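Long-range contacts in MIP07328p (Drosophila melanogaster, PDB 6FKK), which serves as a semaphorin axon guidance cue, probably repelling growing axons by binding semaphorin receptors on their surface: residues K43-N48 and R59-S64; Y85-A90 and L144-P149; K106-H111 and S136-A141. All blocks are in the same frame, centred on the assembly; numbering follows the deposited sequence.

Overall arrangement
All three contacts lie in the N-terminal part of the sema domain, a beta-propeller, and follow two neighbouring blades. Interaction 1 comes first and closes a short hairpin, pairing 43-48 with 59-64 at the outer side of one four-stranded blade. The chain then enters the next blade through strand 86-91. Interaction 2 closes the longest loop, from 85-90 to 144-149, and interaction 3 is nested inside that loop, pairing the two last strands of the same blade. Interaction 1 is in series with both, yet touches them: Ile-46 packs on Leu-86, and Trp-62 reaches Arg-110. Tyr-147 and Pro-107 join interactions 2 and 3.

Interaction 1. Residues K43-N48 and R59-S64; sequences KDVIYN and RLEWHS. With NAG (2-acetamido-2-deoxy-beta-D-glucopyranose), chain C.
This is an antiparallel beta-hairpin pairing between the last two strands of a four-stranded sheet, with 56-61 as the outermost strand. Main-chain bonds set the register. Ile-46 and Leu-60 form the hydrogen-bonded pair, with Ile-46 N to Leu-60 O at 2.9 Å and Leu-60 N to Ile-46 O at 3.1 Å, both nearly along the C=O axes. A third, from Trp-62 N to Asp-44 O (2.6 Å), carries the pairing past the strand ends and lies in the carbonyl plane.

The sheet is a blade of the sema-domain beta-propeller, and its two faces are dressed differently. On one, CG2 of Ile-46 runs alongside CB of Leu-60 (3.6 Å), and both side chains rest on Leu-99 of the next blade. On the other, Val-45 reaches CG of Arg-59 with CG1 and CG of Glu-61 with CG2. The bend of Arg-59 at chi3 (-50°) brings its guanidinium beside Tyr-47, so that Tyr-47 CE2 lies over one guanidinium face, 3.8 Å from Arg-59 NE, with the two planes 79° apart. NH1 of Arg-59 also forms a salt bridge with Glu-56.

Asp-44, in a left-handed backbone conformation, sets its CB over the face of the His-63 ring, 3.8 Å from the centroid, in a CH-pi contact. Its carboxylate is held elsewhere: OD2 bonds to His-83 ND1 and OD1 to Asn-84 N. An alanine here would keep CB over the imidazole but would probably loosen the loop at 83-84, which would lose both carboxylate bonds. At the far end Asn-48, its CG anti to the backbone N, carries the N-linked glycan through a 1.4 Å bond from ND2 to C1 of NAG.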
loop_
_atom_site.group_PDB
_atom_site.type_symbol
_atom_site.label_atom_id
_atom_site.label_comp_id
_atom_site.label_asym_id
_atom_site.label_seq_id
_atom_site.Cartn_x
_atom_site.Cartn_y
_atom_site.Cartn_z
ATOM N N LYS A 43 -10.148 17.230 6.513
ATOM C CA LYS A 43 -11.476 17.619 6.971
ATOM C C LYS A 43 -11.886 18.909 6.276
ATOM O O LYS A 43 -11.257 19.954 6.472
ATOM C CB LYS A 43 -11.487 17.789 8.488
ATOM C CG LYS A 43 -12.800 18.330 9.032
ATOM C CD LYS A 43 -12.801 18.391 10.551
ATOM C CE LYS A 43 -11.675 19.265 11.075
ATOM N NZ LYS A 43 -11.764 19.463 12.549
ATOM N N ASP A 44 -12.918 18.822 5.435
ATOM C CA ASP A 44 -13.535 19.970 4.778
ATOM C C ASP A 44 -12.620 20.645 3.760
ATOM O O ASP A 44 -13.053 21.563 3.056
ATOM C CB ASP A 44 -14.003 20.998 5.816
ATOM C CG ASP A 44 -15.130 20.478 6.691
ATOM O OD1 ASP A 44 -15.888 19.599 6.232
ATOM O OD2 ASP A 44 -15.258 20.953 7.840
ATOM N N VAL A 45 -11.362 20.213 3.667
ATOM C CA VAL A 45 -10.381 20.859 2.800
ATOM C C VAL A 45 -9.546 19.792 2.102
ATOM O O VAL A 45 -9.332 18.697 2.629
ATOM C CB VAL A 45 -9.460 21.829 3.586
ATOM C CG1 VAL A 45 -8.592 22.637 2.637
ATOM C CG2 VAL A 45 -10.267 22.764 4.479
ATOM N N ILE A 46 -9.087 20.118 0.895
ATOM C CA ILE A 46 -8.027 19.385 0.214
ATOM C C ILE A 46 -6.925 20.382 -0.124
ATOM O O ILE A 46 -7.205 21.488 -0.600
ATOM C CB ILE A 46 -8.539 18.659 -1.044
ATOM C CG1 ILE A 46 -7.392 17.944 -1.759
ATOM C CG2 ILE A 46 -9.243 19.625 -1.981
ATOM C CD1 ILE A 46 -7.819 17.192 -3.000
ATOM N N TYR A 47 -5.677 20.000 0.143
ATOM C CA TYR A 47 -4.538 20.904 0.056
ATOM C C TYR A 47 -3.605 20.500 -1.078
ATOM O O TYR A 47 -3.309 19.314 -1.260
ATOM C CB TYR A 47 -3.749 20.926 1.370
ATOM C CG TYR A 47 -4.558 21.298 2.594
ATOM C CD1 TYR A 47 -5.219 20.328 3.337
ATOM C CD2 TYR A 47 -4.649 22.619 3.016
ATOM C CE1 TYR A 47 -5.954 20.662 4.460
ATOM C CE2 TYR A 47 -5.382 22.962 4.139
ATOM C CZ TYR A 47 -6.032 21.979 4.856
ATOM O OH TYR A 47 -6.763 22.313 5.972
ATOM N N ASN A 48 -3.141 21.497 -1.833
ATOM C CA ASN A 48 -2.071 21.331 -2.814
ATOM C C ASN A 48 -0.796 21.866 -2.166
ATOM O O ASN A 48 -0.668 23.074 -1.937
ATOM C CB ASN A 48 -2.400 22.067 -4.116
ATOM C CG ASN A 48 -1.460 21.699 -5.266
ATOM O OD1 ASN A 48 -0.561 20.877 -5.104
ATOM N ND2 ASN A 48 -1.672 22.307 -6.436
ATOM N N ARG A 59 -5.570 25.719 -2.236
ATOM C CA ARG A 59 -6.505 25.184 -1.256
ATOM C C ARG A 59 -7.902 25.147 -1.854
ATOM O O ARG A 59 -8.341 26.120 -2.474
ATOM C CB ARG A 59 -6.511 26.027 0.023
ATOM C CG ARG A 59 -7.591 25.634 1.014
ATOM C CD ARG A 59 -7.499 26.442 2.296
ATOM N NE ARG A 59 -6.146 26.447 2.841
ATOM C CZ ARG A 59 -5.843 26.811 4.082
ATOM N NH1 ARG A 59 -4.582 26.788 4.496
ATOM N NH2 ARG A 59 -6.802 27.190 4.915
ATOM N N LEU A 60 -8.596 24.028 -1.662
ATOM C CA LEU A 60 -9.986 23.882 -2.076
ATOM C C LEU A 60 -10.791 23.436 -0.864
ATOM O O LEU A 60 -10.536 22.362 -0.308
ATOM C CB LEU A 60 -10.115 22.875 -3.225
ATOM C CG LEU A 60 -11.341 22.927 -4.144
ATOM C CD1 LEU A 60 -11.060 22.141 -5.413
ATOM C CD2 LEU A 60 -12.587 22.388 -3.458
ATOM N N GLU A 61 -11.752 24.259 -0.452
ATOM C CA GLU A 61 -12.556 23.999 0.733
ATOM C C GLU A 61 -13.946 23.519 0.338
ATOM O O GLU A 61 -14.527 23.995 -0.643
ATOM C CB GLU A 61 -12.657 25.248 1.615
ATOM C CG GLU A 61 -11.355 25.608 2.319
ATOM C CD GLU A 61 -11.492 26.808 3.237
ATOM O OE1 GLU A 61 -12.321 27.694 2.944
ATOM O OE2 GLU A 61 -10.771 26.863 4.257
ATOM N N TRP A 62 -14.475 22.576 1.117
ATOM C CA TRP A 62 -15.754 21.941 0.814
ATOM C C TRP A 62 -16.368 21.502 2.135
ATOM O O TRP A 62 -15.855 20.584 2.781
ATOM C CB TRP A 62 -15.557 20.760 -0.134
ATOM C CG TRP A 62 -16.819 20.115 -0.619
ATOM C CD1 TRP A 62 -18.097 20.436 -0.269
ATOM C CD2 TRP A 62 -16.917 19.029 -1.548
ATOM N NE1 TRP A 62 -18.986 19.616 -0.923
ATOM C CE2 TRP A 62 -18.286 18.744 -1.714
ATOM C CE3 TRP A 62 -15.980 18.269 -2.256
ATOM C CZ2 TRP A 62 -18.741 17.732 -2.556
ATOM C CZ3 TRP A 62 -16.434 17.267 -3.092
ATOM C CH2 TRP A 62 -17.801 17.008 -3.235
ATOM N N HIS A 63 -17.459 22.149 2.534
ATOM C CA HIS A 63 -18.062 21.933 3.839
ATOM C C HIS A 63 -19.434 21.290 3.702
ATOM O O HIS A 63 -20.115 21.443 2.684
ATOM C CB HIS A 63 -18.187 23.249 4.612
ATOM C CG HIS A 63 -16.870 23.845 4.996
ATOM N ND1 HIS A 63 -16.290 23.635 6.229
ATOM C CD2 HIS A 63 -16.016 24.639 4.308
ATOM C CE1 HIS A 63 -15.137 24.277 6.285
ATOM N NE2 HIS A 63 -14.947 24.892 5.132
ATOM N N SER A 64 -19.833 20.570 4.747
ATOM C CA SER A 64 -21.154 19.964 4.796
ATOM C C SER A 64 -22.187 21.012 5.182
ATOM O O SER A 64 -21.969 21.803 6.104
ATOM C CB SER A 64 -21.181 18.809 5.798
ATOM O OG SER A 64 -20.321 17.759 5.396
HETATM C C1 NAG C . -0.847 22.021 -7.585
HETATM C C2 NAG C . -1.637 21.872 -8.878
HETATM C C3 NAG C . -0.697 21.524 -10.026
HETATM C C4 NAG C . 0.340 22.631 -10.178
HETATM C C5 NAG C . 1.041 22.987 -8.861
HETATM C C6 NAG C . 1.758 24.318 -8.953
HETATM C C7 NAG C . -2.958 19.690 -8.762
HETATM C C8 NAG C . -1.690 18.883 -8.674
HETATM N N2 NAG C . -2.841 21.033 -8.839
HETATM O O3 NAG C . -1.469 21.414 -11.220
HETATM O O4 NAG C . 1.329 22.223 -11.116
HETATM O O5 NAG C . 0.129 23.097 -7.746
HETATM O O6 NAG C . 1.055 25.234 -9.785
HETATM O O7 NAG C . -4.065 19.141 -8.778
#

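Interaction 2. Residues Y85-A90 and L144-P149; sequences YLRVYA and LCPYSP
NH2 of Arg-87 is gripped by two main-chain carbonyls, that of Tyr-27 and, across this contact, that of Pro-149, the latter bond weak at 3.4 Å from NH2 to Pro-149 O. The contact sets strand 86-91 of a sema-propeller blade against the loop that leaves the same blade after its last strand, 135-140, on the way to strand 154-158. The chain of Arg-87 is bent at chi2 (-70°), which folds the guanidinium back so that NH1 bonds to Leu-86 O at 3.1 Å, with the donor above that carbonyl's plane; Gly-41 O adds a weak bond to the same NH1. Four carbonyls thus surround the charged group and probably stabilise it, and they fix its rotation. Pro-149 O sits at its edge, near the guanidinium plane, while CB of Tyr-85 lies over one face.

The proline ring also covers one face of the Tyr-85 ring: Pro-149 CB stands 3.8 Å from the centroid in a CH-pi contact, and Pro-149 CG lies close to CE1. Tyr-85 OH, meanwhile, bonds to Trp-80 O. Farther along, Arg-87 and Val-88 both face Cys-100 in a classic beta bulge, which lets both side chains turn toward 144-149. Pro-146 CG approaches CB of Arg-87 loosely, and Val-88 CG2 meets Cys-145 SG at 4.1 Å.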
loop_
_atom_site.group_PDB
_atom_site.type_symbol
_atom_site.label_atom_id
_atom_site.label_comp_id
_atom_site.label_asym_id
_atom_site.label_seq_id
_atom_site.Cartn_x
_atom_site.Cartn_y
_atom_site.Cartn_z
ATOM N N TYR A 85 -14.758 14.799 4.936
ATOM C CA TYR A 85 -13.387 14.353 4.722
ATOM C C TYR A 85 -13.240 13.927 3.268
ATOM O O TYR A 85 -13.849 12.943 2.838
ATOM C CB TYR A 85 -13.037 13.208 5.670
ATOM C CG TYR A 85 -13.091 13.584 7.134
ATOM C CD1 TYR A 85 -14.276 13.492 7.853
ATOM C CD2 TYR A 85 -11.955 14.028 7.798
ATOM C CE1 TYR A 85 -14.329 13.837 9.190
ATOM C CE2 TYR A 85 -11.998 14.373 9.136
ATOM C CZ TYR A 85 -13.187 14.277 9.826
ATOM O OH TYR A 85 -13.230 14.623 11.159
ATOM N N LEU A 86 -12.437 14.667 2.508
ATOM C CA LEU A 86 -12.218 14.329 1.109
ATOM C C LEU A 86 -11.298 13.118 1.008
ATOM O O LEU A 86 -10.245 13.070 1.653
ATOM C CB LEU A 86 -11.624 15.520 0.353
ATOM C CG LEU A 86 -12.610 16.622 -0.047
ATOM C CD1 LEU A 86 -12.945 17.534 1.125
ATOM C CD2 LEU A 86 -12.068 17.425 -1.218
ATOM N N ARG A 87 -11.701 12.138 0.201
ATOM C CA ARG A 87 -11.007 10.858 0.163
ATOM C C ARG A 87 -10.776 10.300 -1.235
ATOM O O ARG A 87 -10.121 9.260 -1.355
ATOM C CB ARG A 87 -11.780 9.815 0.988
ATOM C CG ARG A 87 -11.674 10.002 2.492
ATOM C CD ARG A 87 -10.274 9.674 2.979
ATOM N NE ARG A 87 -10.147 9.793 4.428
ATOM C CZ ARG A 87 -9.690 10.873 5.051
ATOM N NH1 ARG A 87 -9.313 11.935 4.352
ATOM N NH2 ARG A 87 -9.606 10.890 6.375
ATOM N N VAL A 88 -11.292 10.934 -2.288
ATOM C CA VAL A 88 -11.176 10.405 -3.646
ATOM C C VAL A 88 -10.816 11.547 -4.587
ATOM O O VAL A 88 -11.542 12.543 -4.664
ATOM C CB VAL A 88 -12.471 9.721 -4.121
ATOM C CG1 VAL A 88 -12.331 9.268 -5.564
ATOM C CG2 VAL A 88 -12.819 8.543 -3.224
ATOM N N TYR A 89 -9.704 11.399 -5.308
ATOM C CA TYR A 89 -9.299 12.343 -6.340
ATOM C C TYR A 89 -8.893 11.584 -7.594
ATOM O O TYR A 89 -8.255 10.530 -7.515
ATOM C CB TYR A 89 -8.136 13.236 -5.880
ATOM C CG TYR A 89 -7.430 13.936 -7.025
ATOM C CD1 TYR A 89 -8.001 15.037 -7.650
ATOM C CD2 TYR A 89 -6.197 13.489 -7.486
ATOM C CE1 TYR A 89 -7.362 15.675 -8.701
ATOM C CE2 TYR A 89 -5.552 14.121 -8.535
ATOM C CZ TYR A 89 -6.138 15.212 -9.138
ATOM O OH TYR A 89 -5.498 15.842 -10.180
ATOM N N ALA A 90 -9.259 12.131 -8.751
ATOM C CA ALA A 90 -8.893 11.535 -10.027
ATOM C C ALA A 90 -8.918 12.613 -11.100
ATOM O O ALA A 90 -9.841 13.429 -11.145
ATOM C CB ALA A 90 -9.837 10.387 -10.402
ATOM N N LEU A 144 -19.082 4.456 -4.047
ATOM C CA LEU A 144 -17.891 5.021 -4.667
ATOM C C LEU A 144 -16.985 5.743 -3.681
ATOM O O LEU A 144 -15.808 5.952 -3.986
ATOM C CB LEU A 144 -18.287 5.990 -5.788
ATOM C CG LEU A 144 -18.915 5.373 -7.038
ATOM C CD1 LEU A 144 -19.413 6.454 -7.979
ATOM C CD2 LEU A 144 -17.903 4.489 -7.739
ATOM N N CYS A 145 -17.502 6.118 -2.512
ATOM C CA CYS A 145 -16.768 6.875 -1.517
ATOM C C CYS A 145 -17.180 6.390 -0.133
ATOM O O CYS A 145 -18.351 6.042 0.075
ATOM C CB CYS A 145 -17.045 8.380 -1.650
ATOM S SG CYS A 145 -15.918 9.446 -0.729
ATOM N N PRO A 146 -16.252 6.342 0.822
ATOM C CA PRO A 146 -16.611 5.884 2.167
ATOM C C PRO A 146 -17.419 6.929 2.923
ATOM O O PRO A 146 -17.482 8.104 2.556
ATOM C CB PRO A 146 -15.254 5.641 2.835
ATOM C CG PRO A 146 -14.319 6.540 2.110
ATOM C CD PRO A 146 -14.801 6.550 0.683
ATOM N N TYR A 147 -18.045 6.472 4.005
ATOM C CA TYR A 147 -18.848 7.340 4.856
ATOM C C TYR A 147 -18.042 7.965 5.984
ATOM O O TYR A 147 -18.384 9.059 6.451
ATOM C CB TYR A 147 -20.018 6.558 5.459
ATOM C CG TYR A 147 -21.100 6.166 4.479
ATOM C CD1 TYR A 147 -20.879 5.189 3.519
ATOM C CD2 TYR A 147 -22.356 6.757 4.532
ATOM C CE1 TYR A 147 -21.869 4.825 2.630
ATOM C CE2 TYR A 147 -23.355 6.399 3.650
ATOM C CZ TYR A 147 -23.105 5.433 2.700
ATOM O OH TYR A 147 -24.095 5.071 1.816
ATOM N N SER A 148 -16.984 7.294 6.430
ATOM C CA SER A 148 -16.200 7.693 7.585
ATOM C C SER A 148 -14.753 7.954 7.185
ATOM O O SER A 148 -14.258 7.366 6.218
ATOM C CB SER A 148 -16.247 6.603 8.665
ATOM O OG SER A 148 -15.393 6.905 9.753
ATOM N N PRO A 149 -14.047 8.834 7.903
ATOM C CA PRO A 149 -12.615 9.032 7.629
ATOM C C PRO A 149 -11.754 7.815 7.922
ATOM O O PRO A 149 -10.543 7.871 7.675
ATOM C CB PRO A 149 -12.240 10.201 8.554
ATOM C CG PRO A 149 -13.286 10.196 9.621
ATOM C CD PRO A 149 -14.543 9.766 8.929
#

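Interaction 3. Residues K106-H111 and S136-A141; sequences KPRCRH and SRDVEA
The carboxylate of Asp-138 is shared between two arginines of the opposing strand, one at each oxygen. OD1 receives NE of Arg-108 at 3.2 Å and, more weakly, NH2 of the same residue; OD2 receives NE of Arg-110 at 3.0 Å. Both NE donors keep the oxygen close to their guanidinium planes yet approach from above the carboxylate plane, the Arg-110 donor steeply, 55° out of it. The two arginines get there differently. Arg-110 is extended from CG to NE and lies side by side with Asp-138, whereas Arg-108, bent at chi2 and chi3, crosses it at about a right angle and lays a guanidinium face over the peptide between Val-139 and Glu-140. Two positive groups around one carboxylate would probably keep it ionised.

A second shell steadies Arg-110, which makes a cation-pi contact with Trp-62 of the preceding blade and gives NH1 to Tyr-112 OH. On the opposite face of the sheet ND1 of His-111 lies against CB of Arg-137, and Ala-141 CB touches Cys-109 SG at 3.6 Å.

The backbone ladder places all of these. Cys-109 and Val-139 exchange two bonds, Cys-109 N to Val-139 O at 3.0 Å and Val-139 N to Cys-109 O at 3.2 Å. Pro-107 O accepts Ala-141 N beyond one end. Toward the other, Ser-136 and Arg-137 both face His-111, whose O takes Ser-136 N and whose N is given to Arg-137 O: a classic beta bulge. Cys-109 is tied by a disulfide to Cys-100 on the adjoining strand 97-101. With 135-140 as the outermost strand, this antiparallel pairing is the outer half of a four-stranded blade of the sema beta-propeller.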
loop_
_atom_site.group_PDB
_atom_site.type_symbol
_atom_site.label_atom_id
_atom_site.label_comp_id
_atom_site.label_asym_id
_atom_site.label_seq_id
_atom_site.Cartn_x
_atom_site.Cartn_y
_atom_site.Cartn_z
ATOM N N LYS A 106 -22.812 11.264 4.229
ATOM C CA LYS A 106 -23.677 11.438 3.061
ATOM C C LYS A 106 -22.774 11.643 1.854
ATOM O O LYS A 106 -22.710 12.736 1.280
ATOM C CB LYS A 106 -24.635 12.614 3.260
ATOM C CG LYS A 106 -25.721 12.747 2.200
ATOM C CD LYS A 106 -26.571 13.986 2.446
ATOM C CE LYS A 106 -27.711 14.095 1.443
ATOM N NZ LYS A 106 -27.225 14.252 0.045
ATOM N N PRO A 107 -22.048 10.600 1.444
ATOM C CA PRO A 107 -20.961 10.790 0.474
ATOM C C PRO A 107 -21.465 11.275 -0.878
ATOM O O PRO A 107 -22.488 10.813 -1.387
ATOM C CB PRO A 107 -20.329 9.397 0.374
ATOM C CG PRO A 107 -21.401 8.458 0.803
ATOM C CD PRO A 107 -22.191 9.190 1.846
ATOM N N ARG A 108 -20.729 12.225 -1.452
ATOM C CA ARG A 108 -21.048 12.811 -2.746
ATOM C C ARG A 108 -19.772 12.907 -3.571
ATOM O O ARG A 108 -18.661 12.880 -3.037
ATOM C CB ARG A 108 -21.684 14.202 -2.598
ATOM C CG ARG A 108 -22.840 14.271 -1.610
ATOM C CD ARG A 108 -24.132 13.751 -2.214
ATOM N NE ARG A 108 -24.639 14.641 -3.254
ATOM C CZ ARG A 108 -25.827 14.509 -3.834
ATOM N NH1 ARG A 108 -26.636 13.521 -3.474
ATOM N NH2 ARG A 108 -26.208 15.365 -4.773
ATOM N N CYS A 109 -19.943 13.019 -4.888
ATOM C CA CYS A 109 -18.837 13.247 -5.809
ATOM C C CYS A 109 -19.110 14.490 -6.644
ATOM O O CYS A 109 -20.264 14.844 -6.903
ATOM C CB CYS A 109 -18.608 12.047 -6.738
ATOM S SG CYS A 109 -17.877 10.585 -5.958
ATOM N N ARG A 110 -18.034 15.149 -7.070
ATOM C CA ARG A 110 -18.137 16.362 -7.866
ATOM C C ARG A 110 -17.096 16.346 -8.975
ATOM O O ARG A 110 -16.042 15.717 -8.853
ATOM C CB ARG A 110 -17.944 17.628 -7.022
ATOM C CG ARG A 110 -19.176 18.100 -6.269
ATOM C CD ARG A 110 -18.900 19.445 -5.613
ATOM N NE ARG A 110 -19.951 19.846 -4.683
ATOM C CZ ARG A 110 -19.856 20.885 -3.860
ATOM N NH1 ARG A 110 -18.755 21.625 -3.852
ATOM N NH2 ARG A 110 -20.858 21.184 -3.044
ATOM N N HIS A 111 -17.406 17.055 -10.055
ATOM C CA HIS A 111 -16.471 17.296 -11.144
ATOM C C HIS A 111 -16.154 18.784 -11.206
ATOM O O HIS A 111 -17.048 19.624 -11.062
ATOM C CB HIS A 111 -17.043 16.818 -12.481
ATOM C CG HIS A 111 -17.290 15.342 -12.539
ATOM N ND1 HIS A 111 -18.337 14.736 -11.877
ATOM C CD2 HIS A 111 -16.625 14.351 -13.177
ATOM C CE1 HIS A 111 -18.307 13.436 -12.108
ATOM N NE2 HIS A 111 -17.277 13.177 -12.893
ATOM N N SER A 136 -18.818 21.210 -11.964
ATOM C CA SER A 136 -19.451 20.712 -13.179
ATOM C C SER A 136 -20.567 19.720 -12.877
ATOM O O SER A 136 -21.561 19.671 -13.609
ATOM C CB SER A 136 -18.407 20.059 -14.090
ATOM O OG SER A 136 -17.403 20.982 -14.476
ATOM N N ARG A 137 -20.429 18.935 -11.810
ATOM C CA ARG A 137 -21.395 17.894 -11.499
ATOM C C ARG A 137 -21.411 17.664 -9.993
ATOM O O ARG A 137 -20.452 17.978 -9.286
ATOM C CB ARG A 137 -21.068 16.598 -12.255
ATOM C CG ARG A 137 -22.129 15.515 -12.166
ATOM C CD ARG A 137 -21.767 14.309 -13.018
ATOM N NE ARG A 137 -22.718 13.215 -12.842
ATOM C CZ ARG A 137 -23.883 13.126 -13.476
ATOM N NH1 ARG A 137 -24.250 14.072 -14.330
ATOM N NH2 ARG A 137 -24.685 12.095 -13.253
ATOM N N ASP A 138 -22.530 17.127 -9.510
ATOM C CA ASP A 138 -22.694 16.763 -8.107
ATOM C C ASP A 138 -23.734 15.657 -8.044
ATOM O O ASP A 138 -24.880 15.862 -8.457
ATOM C CB ASP A 138 -23.122 17.968 -7.265
ATOM C CG ASP A 138 -22.985 17.724 -5.770
ATOM O OD1 ASP A 138 -23.137 16.566 -5.327
ATOM O OD2 ASP A 138 -22.727 18.701 -5.034
ATOM N N VAL A 139 -23.340 14.489 -7.531
ATOM C CA VAL A 139 -24.180 13.297 -7.551
ATOM C C VAL A 139 -23.820 12.424 -6.353
ATOM O O VAL A 139 -22.790 12.615 -5.703
ATOM C CB VAL A 139 -24.023 12.516 -8.877
ATOM C CG1 VAL A 139 -22.734 11.696 -8.875
ATOM C CG2 VAL A 139 -25.243 11.643 -9.156
ATOM N N GLU A 140 -24.687 11.453 -6.062
ATOM C CA GLU A 140 -24.455 10.495 -4.988
ATOM C C GLU A 140 -23.125 9.771 -5.175
ATOM O O GLU A 140 -22.640 9.591 -6.295
ATOM C CB GLU A 140 -25.588 9.472 -4.941
ATOM C CG GLU A 140 -25.850 8.796 -6.284
ATOM C CD GLU A 140 -26.392 7.387 -6.143
ATOM O OE1 GLU A 140 -26.101 6.740 -5.115
ATOM O OE2 GLU A 140 -27.108 6.927 -7.059
ATOM N N ALA A 141 -22.540 9.340 -4.053
ATOM C CA ALA A 141 -21.300 8.569 -4.065
ATOM C C ALA A 141 -21.439 7.259 -3.296
ATOM O O ALA A 141 -20.434 6.708 -2.833
ATOM C CB ALA A 141 -20.142 9.388 -3.496
#